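Local coordinates for protein N-acetylglucosamine-specific lectin (Saxidomus purpuratus, PDB 6A7T) that binds carbohydrates, N-acetylglucosamine among them, through a C-type lectin domain whose sugar recognition does not depend on calcium, at residues Pro118-Gly123 with Trp137-Asp142; Phe84-Ile89 with Cys124-Asn129; Leu62-Ser67 with Ile151-Cys156. All blocks are in the same frame, centred on the assembly; numbering follows the deposited sequence. Where two conformers were deposited one is given.

Interaction 1. Residues Pro118-Gly123 with Trp137-Asp142; sequences PDADEG and WNDHQD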
loop_
_atom_site.group_PDB
_atom_site.type_symbol
_atom_site.label_atom_id
_atom_site.label_comp_id
_atom_site.label_asym_id
_atom_site.label_seq_id
_atom_site.Cartn_x
_atom_site.Cartn_y
_atom_site.Cartn_z
ATOM N N PRO A 118 -5.607 -16.313 21.698
ATOM C CA PRO A 118 -6.623 -15.850 22.615
ATOM C C PRO A 118 -6.841 -16.697 23.878
ATOM O O PRO A 118 -6.816 -17.921 23.842
ATOM C CB PRO A 118 -7.897 -15.904 21.758
ATOM C CG PRO A 118 -7.605 -17.006 20.751
ATOM C CD PRO A 118 -6.105 -16.923 20.481
ATOM N N ASP A 119 -7.071 -16.042 25.000
ATOM C CA ASP A 119 -7.294 -16.753 26.228
ATOM C C ASP A 119 -8.688 -17.411 26.257
ATOM O O ASP A 119 -8.908 -18.463 26.891
ATOM C CB ASP A 119 -7.155 -15.806 27.404
ATOM C CG ASP A 119 -7.424 -16.532 28.700
ATOM O OD1 ASP A 119 -6.627 -17.420 29.020
ATOM O OD2 ASP A 119 -8.446 -16.218 29.351
ATOM N N ALA A 120 -9.667 -16.788 25.602
ATOM C CA ALA A 120 -11.091 -17.205 25.720
ATOM C C ALA A 120 -11.840 -16.884 24.410
ATOM O O ALA A 120 -11.386 -16.101 23.575
ATOM C CB ALA A 120 -11.749 -16.550 26.899
ATOM N N ASP A 121 -12.952 -17.593 24.199
ATOM C CA ASP A 121 -13.820 -17.351 23.046
ATOM C C ASP A 121 -14.627 -16.080 23.285
ATOM O O ASP A 121 -14.627 -15.521 24.356
ATOM C CB ASP A 121 -14.771 -18.547 22.842
ATOM C CG ASP A 121 -14.112 -19.896 22.577
ATOM O OD1 ASP A 121 -12.919 -19.947 22.223
ATOM O OD2 ASP A 121 -14.837 -20.919 22.689
ATOM N N GLU A 122 -15.373 -15.658 22.235
ATOM C CA GLU A 122 -16.508 -14.750 22.362
ATOM C C GLU A 122 -16.041 -13.330 22.681
ATOM O O GLU A 122 -16.756 -12.560 23.271
ATOM C CB GLU A 122 -17.497 -15.249 23.414
ATOM C CG GLU A 122 -18.001 -16.643 23.065
ATOM C CD GLU A 122 -19.312 -17.047 23.715
ATOM O OE1 GLU A 122 -19.720 -16.401 24.704
ATOM O OE2 GLU A 122 -19.930 -17.985 23.174
ATOM N N GLY A 123 -14.854 -13.001 22.218
ATOM C CA GLY A 123 -14.348 -11.663 22.479
ATOM C C GLY A 123 -14.155 -10.804 21.243
ATOM O O GLY A 123 -14.479 -11.185 20.109
ATOM N N TRP A 137 -1.783 -9.008 19.689
ATOM C CA TRP A 137 -3.246 -9.064 19.853
ATOM C C TRP A 137 -3.664 -9.760 21.155
ATOM O O TRP A 137 -3.005 -10.709 21.589
ATOM C CB TRP A 137 -3.925 -9.722 18.649
ATOM C CG TRP A 137 -3.478 -9.294 17.309
ATOM C CD1 TRP A 137 -3.034 -8.063 16.925
ATOM C CD2 TRP A 137 -3.524 -10.093 16.129
ATOM N NE1 TRP A 137 -2.734 -8.076 15.614
ATOM C CE2 TRP A 137 -3.019 -9.314 15.089
ATOM C CE3 TRP A 137 -3.883 -11.421 15.859
ATOM C CZ2 TRP A 137 -2.884 -9.772 13.792
ATOM C CZ3 TRP A 137 -3.694 -11.890 14.582
ATOM C CH2 TRP A 137 -3.267 -11.082 13.550
ATOM N N ASN A 138 -4.727 -9.251 21.810
ATOM C CA ASN A 138 -5.357 -9.829 22.988
ATOM C C ASN A 138 -6.877 -9.858 22.746
ATOM O O ASN A 138 -7.405 -9.028 21.961
ATOM C CB ASN A 138 -5.151 -8.999 24.251
ATOM C CG ASN A 138 -5.658 -9.688 25.483
ATOM O OD1 ASN A 138 -5.463 -10.883 25.587
ATOM N ND2 ASN A 138 -6.315 -8.957 26.378
ATOM N N ASP A 139 -7.558 -10.820 23.354
ATOM C CA ASP A 139 -9.030 -10.973 23.289
ATOM C C ASP A 139 -9.644 -10.421 24.567
ATOM O O ASP A 139 -9.256 -10.817 25.684
ATOM C CB ASP A 139 -9.409 -12.454 23.145
ATOM C CG ASP A 139 -8.868 -13.327 24.273
ATOM O OD1 ASP A 139 -7.630 -13.415 24.377
ATOM O OD2 ASP A 139 -9.684 -13.802 25.098
ATOM N N HIS A 140 -10.637 -9.530 24.448
ATOM C CA HIS A 140 -11.321 -8.923 25.533
ATOM C C HIS A 140 -12.806 -9.293 25.394
ATOM O O HIS A 140 -13.367 -9.172 24.310
ATOM C CB HIS A 140 -11.163 -7.386 25.546
ATOM C CG HIS A 140 -11.777 -6.717 26.727
ATOM N ND1 HIS A 140 -11.212 -6.817 28.000
ATOM C CD2 HIS A 140 -12.825 -5.865 26.868
ATOM C CE1 HIS A 140 -11.901 -6.082 28.847
ATOM N NE2 HIS A 140 -12.919 -5.511 28.191
ATOM N N GLN A 141 -13.429 -9.717 26.495
ATOM C CA GLN A 141 -14.769 -10.311 26.375
ATOM C C GLN A 141 -15.890 -9.264 26.522
ATOM O O GLN A 141 -17.075 -9.603 26.391
ATOM C CB GLN A 141 -14.818 -11.508 27.334
ATOM C CG GLN A 141 -14.333 -12.792 26.668
ATOM C CD GLN A 141 -12.851 -12.842 26.378
ATOM O OE1 GLN A 141 -12.035 -12.375 27.155
ATOM N NE2 GLN A 141 -12.477 -13.474 25.287
ATOM N N ASP A 142 -15.581 -7.992 26.740
ATOM C CA ASP A 142 -16.587 -6.977 26.744
ATOM C C ASP A 142 -16.436 -6.068 25.515
ATOM O O ASP A 142 -15.632 -5.152 25.504
ATOM C CB ASP A 142 -16.534 -6.129 28.005
ATOM C CG ASP A 142 -17.453 -4.930 27.968
ATOM O OD1 ASP A 142 -18.444 -4.926 27.150
ATOM O OD2 ASP A 142 -17.161 -3.985 28.720
HETATM O O HOH W 1 -10.115 -14.123 29.108
HETATM O O HOH W 2 -17.795 -12.764 25.800
#

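Interaction 2. Residues Phe84-Ile89 with Cys124-Asn129; sequences FHYYWI and CMDYLN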
loop_
_atom_site.group_PDB
_atom_site.type_symbol
_atom_site.label_atom_id
_atom_site.label_comp_id
_atom_site.label_asym_id
_atom_site.label_seq_id
_atom_site.Cartn_x
_atom_site.Cartn_y
_atom_site.Cartn_z
ATOM N N PHE A 84 -1.637 5.357 25.718
ATOM C CA PHE A 84 -2.574 4.245 25.574
ATOM C C PHE A 84 -1.832 2.916 25.537
ATOM O O PHE A 84 -0.798 2.798 24.885
ATOM C CB PHE A 84 -3.373 4.392 24.277
ATOM C CG PHE A 84 -4.221 5.628 24.247
ATOM C CD1 PHE A 84 -5.296 5.776 25.103
ATOM C CD2 PHE A 84 -3.891 6.674 23.414
ATOM C CE1 PHE A 84 -6.073 6.914 25.095
ATOM C CE2 PHE A 84 -4.629 7.840 23.439
ATOM C CZ PHE A 84 -5.719 7.960 24.274
ATOM N N HIS A 85 -2.417 1.888 26.186
ATOM C CA HIS A 85 -1.799 0.570 26.267
ATOM C C HIS A 85 -2.555 -0.470 25.427
ATOM O O HIS A 85 -2.147 -1.597 25.359
ATOM C CB HIS A 85 -1.705 0.099 27.748
ATOM C CG HIS A 85 -1.127 1.150 28.648
ATOM N ND1 HIS A 85 0.099 1.763 28.382
ATOM C CD2 HIS A 85 -1.597 1.720 29.787
ATOM C CE1 HIS A 85 0.348 2.675 29.302
ATOM N NE2 HIS A 85 -0.661 2.655 30.198
ATOM N N TYR A 86 -3.693 -0.085 24.833
ATOM C CA TYR A 86 -4.397 -0.981 23.909
ATOM C C TYR A 86 -5.192 -0.135 22.917
ATOM O O TYR A 86 -5.554 0.985 23.214
ATOM C CB TYR A 86 -5.346 -1.945 24.633
ATOM C CG TYR A 86 -6.556 -1.334 25.296
ATOM C CD1 TYR A 86 -6.510 -0.754 26.555
ATOM C CD2 TYR A 86 -7.790 -1.397 24.680
ATOM C CE1 TYR A 86 -7.642 -0.199 27.145
ATOM C CE2 TYR A 86 -8.923 -0.861 25.263
ATOM C CZ TYR A 86 -8.860 -0.257 26.499
ATOM O OH TYR A 86 -10.033 0.258 27.003
ATOM N N TYR A 87 -5.391 -0.709 21.726
ATOM C CA TYR A 87 -6.202 -0.118 20.655
ATOM C C TYR A 87 -7.124 -1.207 20.115
ATOM O O TYR A 87 -6.643 -2.249 19.760
ATOM C CB TYR A 87 -5.327 0.392 19.508
ATOM C CG TYR A 87 -4.512 1.624 19.786
ATOM C CD1 TYR A 87 -3.353 1.545 20.528
ATOM C CD2 TYR A 87 -4.868 2.852 19.262
ATOM C CE1 TYR A 87 -2.559 2.663 20.755
ATOM C CE2 TYR A 87 -4.093 3.983 19.487
ATOM C CZ TYR A 87 -2.933 3.886 20.240
ATOM O OH TYR A 87 -2.158 4.995 20.520
ATOM N N TRP A 88 -8.402 -0.872 19.924
ATOM C CA TRP A 88 -9.319 -1.817 19.245
ATOM C C TRP A 88 -8.973 -1.992 17.772
ATOM O O TRP A 88 -8.668 -0.986 17.078
ATOM C CB TRP A 88 -10.773 -1.336 19.360
ATOM C CG TRP A 88 -11.291 -1.330 20.768
ATOM C CD1 TRP A 88 -11.839 -0.272 21.399
ATOM C CD2 TRP A 88 -11.257 -2.397 21.739
ATOM N NE1 TRP A 88 -12.226 -0.606 22.669
ATOM C CE2 TRP A 88 -11.854 -1.884 22.910
ATOM C CE3 TRP A 88 -10.813 -3.724 21.720
ATOM C CZ2 TRP A 88 -12.046 -2.654 24.060
ATOM C CZ3 TRP A 88 -10.990 -4.484 22.862
ATOM C CH2 TRP A 88 -11.584 -3.938 24.005
ATOM N N ILE A 89 -9.129 -3.229 17.278
ATOM C CA ILE A 89 -8.935 -3.562 15.869
ATOM C C ILE A 89 -10.116 -4.415 15.383
ATOM O O ILE A 89 -10.957 -4.793 16.151
ATOM C CB ILE A 89 -7.589 -4.244 15.601
ATOM C CG1 ILE A 89 -7.468 -5.609 16.297
ATOM C CG2 ILE A 89 -6.465 -3.317 16.002
ATOM C CD1 ILE A 89 -6.197 -6.380 15.949
ATOM N N CYS A 124 -13.596 -9.612 21.490
ATOM C CA CYS A 124 -13.138 -8.733 20.415
ATOM C C CYS A 124 -11.648 -8.471 20.599
ATOM O O CYS A 124 -11.155 -8.632 21.699
ATOM C CB CYS A 124 -13.920 -7.434 20.431
ATOM S SG CYS A 124 -15.677 -7.721 20.119
ATOM N N MET A 125 -10.984 -8.061 19.520
ATOM C CA MET A 125 -9.527 -8.001 19.533
ATOM C C MET A 125 -9.010 -6.565 19.666
ATOM O O MET A 125 -9.590 -5.598 19.159
ATOM C CB MET A 125 -8.930 -8.642 18.290
ATOM C CG MET A 125 -9.324 -10.140 18.101
ATOM S SD MET A 125 -8.934 -10.863 16.556
ATOM C CE MET A 125 -7.146 -10.660 16.574
ATOM N N ASP A 126 -7.853 -6.497 20.309
ATOM C CA ASP A 126 -7.039 -5.291 20.395
ATOM C C ASP A 126 -5.570 -5.625 20.122
ATOM O O ASP A 126 -5.189 -6.772 20.071
ATOM C CB ASP A 126 -7.259 -4.587 21.728
ATOM C CG ASP A 126 -6.855 -5.327 22.991
ATOM O OD1 ASP A 126 -6.072 -6.265 22.880
ATOM O OD2 ASP A 126 -7.296 -4.867 24.064
ATOM N N TYR A 127 -4.770 -4.584 19.861
ATOM C CA TYR A 127 -3.317 -4.591 20.166
ATOM C C TYR A 127 -3.236 -4.198 21.628
ATOM O O TYR A 127 -3.832 -3.221 22.022
ATOM C CB TYR A 127 -2.539 -3.588 19.304
ATOM C CG TYR A 127 -2.131 -4.116 17.966
ATOM C CD1 TYR A 127 -0.927 -4.774 17.740
ATOM C CD2 TYR A 127 -2.974 -3.950 16.868
ATOM C CE1 TYR A 127 -0.577 -5.250 16.488
ATOM C CE2 TYR A 127 -2.662 -4.476 15.631
ATOM C CZ TYR A 127 -1.453 -5.122 15.415
ATOM O OH TYR A 127 -1.149 -5.635 14.180
ATOM N N LEU A 128 -2.420 -4.914 22.407
ATOM C CA LEU A 128 -2.224 -4.614 23.809
ATOM C C LEU A 128 -0.723 -4.568 24.099
ATOM O O LEU A 128 0.015 -5.362 23.498
ATOM C CB LEU A 128 -2.850 -5.763 24.613
ATOM C CG LEU A 128 -2.654 -5.743 26.126
ATOM C CD1 LEU A 128 -3.281 -4.542 26.811
ATOM C CD2 LEU A 128 -3.159 -7.048 26.748
ATOM N N ASN A 129 -0.357 -3.667 25.011
ATOM C CA ASN A 129 1.000 -3.615 25.577
ATOM C C ASN A 129 0.887 -3.761 27.083
ATOM O O ASN A 129 0.619 -2.797 27.803
ATOM C CB ASN A 129 1.663 -2.309 25.174
ATOM C CG ASN A 129 3.093 -2.234 25.640
ATOM O OD1 ASN A 129 3.813 -3.225 25.566
ATOM N ND2 ASN A 129 3.471 -1.051 26.072
HETATM O O HOH W 3 1.893 1.509 26.295
#

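Interaction 3. Residues Leu62-Ser67 with Ile151-Cys156; sequences LVTVES and ICETDC. With CA (calcium ion), chain C.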
loop_
_atom_site.group_PDB
_atom_site.type_symbol
_atom_site.label_atom_id
_atom_site.label_comp_id
_atom_site.label_asym_id
_atom_site.label_seq_id
_atom_site.Cartn_x
_atom_site.Cartn_y
_atom_site.Cartn_z
ATOM N N LEU A 62 -12.746 -0.798 11.136
ATOM C CA LEU A 62 -11.649 -1.153 12.034
ATOM C C LEU A 62 -10.619 -1.994 11.249
ATOM O O LEU A 62 -10.970 -2.841 10.409
ATOM C CB LEU A 62 -12.208 -1.921 13.240
ATOM C CG LEU A 62 -12.900 -1.121 14.324
ATOM C CD1 LEU A 62 -13.676 -2.049 15.244
ATOM C CD2 LEU A 62 -11.894 -0.282 15.078
ATOM N N VAL A 63 -9.324 -1.720 11.511
ATOM C CA VAL A 63 -8.221 -2.290 10.789
ATOM C C VAL A 63 -8.230 -3.817 10.830
ATOM O O VAL A 63 -8.501 -4.401 11.836
ATOM C CB VAL A 63 -6.886 -1.739 11.316
ATOM C CG1 VAL A 63 -6.617 -2.171 12.743
ATOM C CG2 VAL A 63 -5.745 -2.093 10.375
ATOM N N THR A 64 -7.929 -4.429 9.689
ATOM C CA THR A 64 -7.732 -5.883 9.594
ATOM C C THR A 64 -6.271 -6.092 9.183
ATOM O O THR A 64 -5.755 -5.298 8.462
ATOM C CB THR A 64 -8.729 -6.473 8.605
ATOM O OG1 THR A 64 -8.463 -5.847 7.359
ATOM C CG2 THR A 64 -10.140 -6.204 9.062
ATOM N N VAL A 65 -5.615 -7.108 9.785
ATOM C CA VAL A 65 -4.134 -7.222 9.718
ATOM C C VAL A 65 -3.780 -8.541 9.029
ATOM O O VAL A 65 -3.725 -9.582 9.687
ATOM C CB VAL A 65 -3.478 -7.094 11.097
ATOM C CG1 VAL A 65 -1.949 -7.019 10.962
ATOM C CG2 VAL A 65 -4.019 -5.894 11.870
ATOM N N GLU A 66 -3.639 -8.421 7.725
ATOM C CA GLU A 66 -3.488 -9.574 6.817
ATOM C C GLU A 66 -2.041 -10.062 6.736
ATOM O O GLU A 66 -1.834 -11.221 6.314
ATOM C CB GLU A 66 -3.948 -9.198 5.420
ATOM C CG GLU A 66 -5.474 -9.129 5.325
ATOM C CD GLU A 66 -6.109 -7.776 5.651
ATOM O OE1 GLU A 66 -5.386 -6.737 5.739
ATOM O OE2 GLU A 66 -7.339 -7.786 5.843
ATOM N N SER A 67 -1.075 -9.192 7.059
ATOM C CA SER A 67 0.338 -9.487 6.761
ATOM C C SER A 67 1.211 -9.030 7.927
ATOM O O SER A 67 0.815 -8.119 8.675
ATOM C CB SER A 67 0.767 -8.860 5.457
ATOM O OG SER A 67 0.861 -7.433 5.526
ATOM N N ILE A 151 -8.237 1.825 15.677
ATOM C CA ILE A 151 -7.503 2.028 14.401
ATOM C C ILE A 151 -8.451 1.735 13.236
ATOM O O ILE A 151 -8.969 0.629 13.131
ATOM C CB ILE A 151 -6.234 1.165 14.316
ATOM C CG1 ILE A 151 -5.337 1.388 15.534
ATOM C CG2 ILE A 151 -5.483 1.456 13.033
ATOM C CD1 ILE A 151 -4.308 0.325 15.793
ATOM N N CYS A 152 -8.683 2.750 12.395
ATOM C CA CYS A 152 -9.541 2.598 11.211
ATOM C C CYS A 152 -8.643 2.445 9.968
ATOM O O CYS A 152 -7.539 2.989 9.950
ATOM C CB CYS A 152 -10.450 3.775 10.923
ATOM S SG CYS A 152 -11.506 4.257 12.306
ATOM N N GLU A 153 -9.083 1.620 9.019
ATOM C CA GLU A 153 -8.378 1.392 7.753
ATOM C C GLU A 153 -9.357 1.680 6.607
ATOM O O GLU A 153 -10.459 1.205 6.642
ATOM C CB GLU A 153 -7.834 -0.027 7.725
ATOM C CG GLU A 153 -7.052 -0.380 6.459
ATOM C CD GLU A 153 -6.573 -1.823 6.339
ATOM O OE1 GLU A 153 -7.041 -2.725 7.108
ATOM O OE2 GLU A 153 -5.765 -2.058 5.435
ATOM N N THR A 154 -8.910 2.409 5.575
ATOM C CA THR A 154 -9.706 2.556 4.347
ATOM C C THR A 154 -8.820 2.229 3.145
ATOM O O THR A 154 -7.600 2.498 3.160
ATOM C CB THR A 154 -10.298 3.966 4.206
ATOM O OG1 THR A 154 -11.137 3.992 3.051
ATOM C CG2 THR A 154 -9.239 5.037 4.137
ATOM N N ASP A 155 -9.439 1.683 2.096
ATOM C CA ASP A 155 -8.690 1.473 0.837
ATOM C C ASP A 155 -9.215 2.421 -0.246
ATOM O O ASP A 155 -8.842 2.307 -1.443
ATOM C CB ASP A 155 -8.791 0.025 0.366
ATOM C CG ASP A 155 -10.161 -0.337 -0.154
ATOM O OD1 ASP A 155 -11.106 0.511 -0.070
ATOM O OD2 ASP A 155 -10.295 -1.477 -0.654
ATOM N N CYS A 156 -10.049 3.368 0.160
ATOM C CA CYS A 156 -10.531 4.454 -0.725
ATOM C C CYS A 156 -11.323 3.891 -1.917
ATOM O O CYS A 156 -11.427 4.556 -2.941
ATOM C CB CYS A 156 -9.366 5.296 -1.231
ATOM S SG CYS A 156 -8.391 6.125 0.054
HETATM CA CA CA C . -5.401 -4.473 6.247
HETATM O O HOH W 4 -4.196 -4.465 4.086
HETATM O O HOH W 5 -7.323 -4.711 4.688
#

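Interaction 1. Residues Pro118-Gly123 with Trp137-Asp142
Asp139 points its carboxylate toward the loop at Pro118-Ala120, and the two oxygens are taken by successive backbone N-H groups. Asp119 N donates to Asp139 OD1 at 2.8 Å, and Ala120 N donates to Asp139 OD2 at 3.0 Å. Both donors come from above the carboxylate plane, 44° and 50° out of it. CG of Asp139 sits between its own backbone N and carbonyl carbon (chi1 57°), which puts it on the side of the loop. Pro118 closes one flank, its CB lying 3.6 Å from Asp139 OD1.

Gln141 reaches the same carboxylate from within its own segment. Its chain bends at chi2, and NE2 donates to the anti lone pair of Asp139 OD2 at 2.8 Å, with the acceptor close to the amide plane. OD2 is therefore gripped by two donors, which should fix the rotation of the carboxylate. The same NE2 also donates to Asp121 O at 3.1 Å, from above that carbonyl's plane, while Ala120 CB lies 3.5 Å from Gln141 NE2. A water donates to Glu122 O and Gln141 O and bridges the two backbones.

Trp137-Asn138-Asp139 is the WND motif of C-type lectins, and the cis proline Pro118, followed by Asp119, stands at the place of the family's EPN/QPD motif. Asn138 and His140 belong to the N-acetylglucosamine site, and Asp119 and Asp139 to a second calcium site; both ligands are absent from this chain. Strand 136-140 is an outermost strand of its sheet, hydrogen-bonded to strand 124-130 on one side; the 118-123 loop lies beside its C-terminal end, Gly123 CA nearest Gln141 CA. Tyr100 of strand 99-102 packs against Pro118, Asp139 and Gln141, and its hydroxyl is hydrogen-bonded to Ala120 O.

Interaction 2. Residues Phe84-Ile89 with Cys124-Asn129
The indole of Trp88 meets strand 124-130 through its benzo rim: Met125 O lies at the ring edge, near its plane, 3.4 Å from Trp88 CE3, and Asp126 CB approaches the same atom obliquely at 3.7 Å. One indole face receives Tyr86 CE2, 3.7 Å above the plane and offset toward the rim, while Trp88 CE2 lies in the plane of the Tyr86 ring at its edge. Tyr86 CG lies between the backbone N and the carbonyl carbon (chi1 68°), 3.8 Å from Asp126 OD2; ring and carboxylate planes are 49° apart. At the edge of the Tyr127 ring sits Ile89 CG2, 3.7 Å from Tyr127 CD2, the two side chains crossing at about a right angle.

These strands, 86-94 and 124-130, are the two central ones of an antiparallel sheet of the C-type lectin fold. Tyr87 and Tyr127 form a hydrogen-bonded pair, with Tyr87 N donating to Tyr127 O and Tyr127 N to Tyr87 O, both at 3.0 Å; Tyr86-Leu128 and Trp88-Asp126 are the non-hydrogen-bonded pairs around it. Tyr127 OH is hydrogen-bonded to Asp71 of helix 68-78. A water accepts from Asn129 ND2 and also reaches His85 ND1.

Interaction 3. Residues Leu62-Ser67 with Ile151-Cys156
Metal coordination joins Thr64 to Glu153 through a calcium ion. Thr64 supplies its backbone O at 2.4 Å from the calcium, while Glu153 binds with both carboxylate oxygens, OE1 at 2.5 Å and OE2 at 2.6 Å from the ion. From the same loop Glu66 adds OE1, its chain bent at chi2 (89°), and two waters and Glu70 complete the shell. Glu153 instead runs extended, CG anti to the backbone N (chi1 -179°), carrying the carboxylate from the strand to the ion. The positive ion probably offsets the repulsion among the gathered carboxylates. This is calcium site 1, separate from the N-acetylglucosamine site and from the unoccupied calcium site 2, and probably structural.

Hydrogen bonds hold the ligands in place. Thr64 N donates to Glu153 OE1 at 3.2 Å, nearly along the C-O axis of that oxygen, so Thr64 reaches Glu153 both directly and through the metal. Thr64 OG1 donates to Glu66 OE2 at 2.7 Å on the syn side, and Ser37 OG is hydrogen-bonded to Glu153 OE2. On the backbone, Val63 N donates to Ile151 O at 2.9 Å, next to the non-hydrogen-bonded antiparallel pair Leu62-Cys152.

Apolar contact comes from Val63 and Ile151, which lie side by side and point the same way, with Val63 CG1 3.7 Å from Ile151 CB. Beside this, Val63 CG2 lies against the Glu153 carboxylate, the side chains crossing at about a right angle.

Strand 148-154 lies between strands 37-43 and 61-62 in its sheet. Helix 68-78 packs against Val63 and Val65, helix 48-57 against Leu62, and a disulfide from Cys152 to Cys55 ties this strand to helix 48-57.

In the fold
From the N terminus, Leu62-Ser67 is met first, and interaction 3 closes the longest loop by pairing it with Ile151-Cys156 near the C-terminal end. Interactions 1 and 2 are both nested inside that loop. Phe84-Ile89 follows, then Pro118-Gly123; interaction 2 closes at Cys124-Asn129 and interaction 1 at Trp137-Asp142, so the two cross, their segments alternating. They share a sheet: strands 124-130 and 136-140 are neighbours, with a probable hydrogen bond from Cys124 N to His140 O (2.9 Å). The other sheet, holding interaction 3, joins through a probable hydrogen bond between Trp88 O and Ile151 N (3.2 Å) and through Ile89 against Val63. Trp137 reaches Val65, linking interactions 1 and 3.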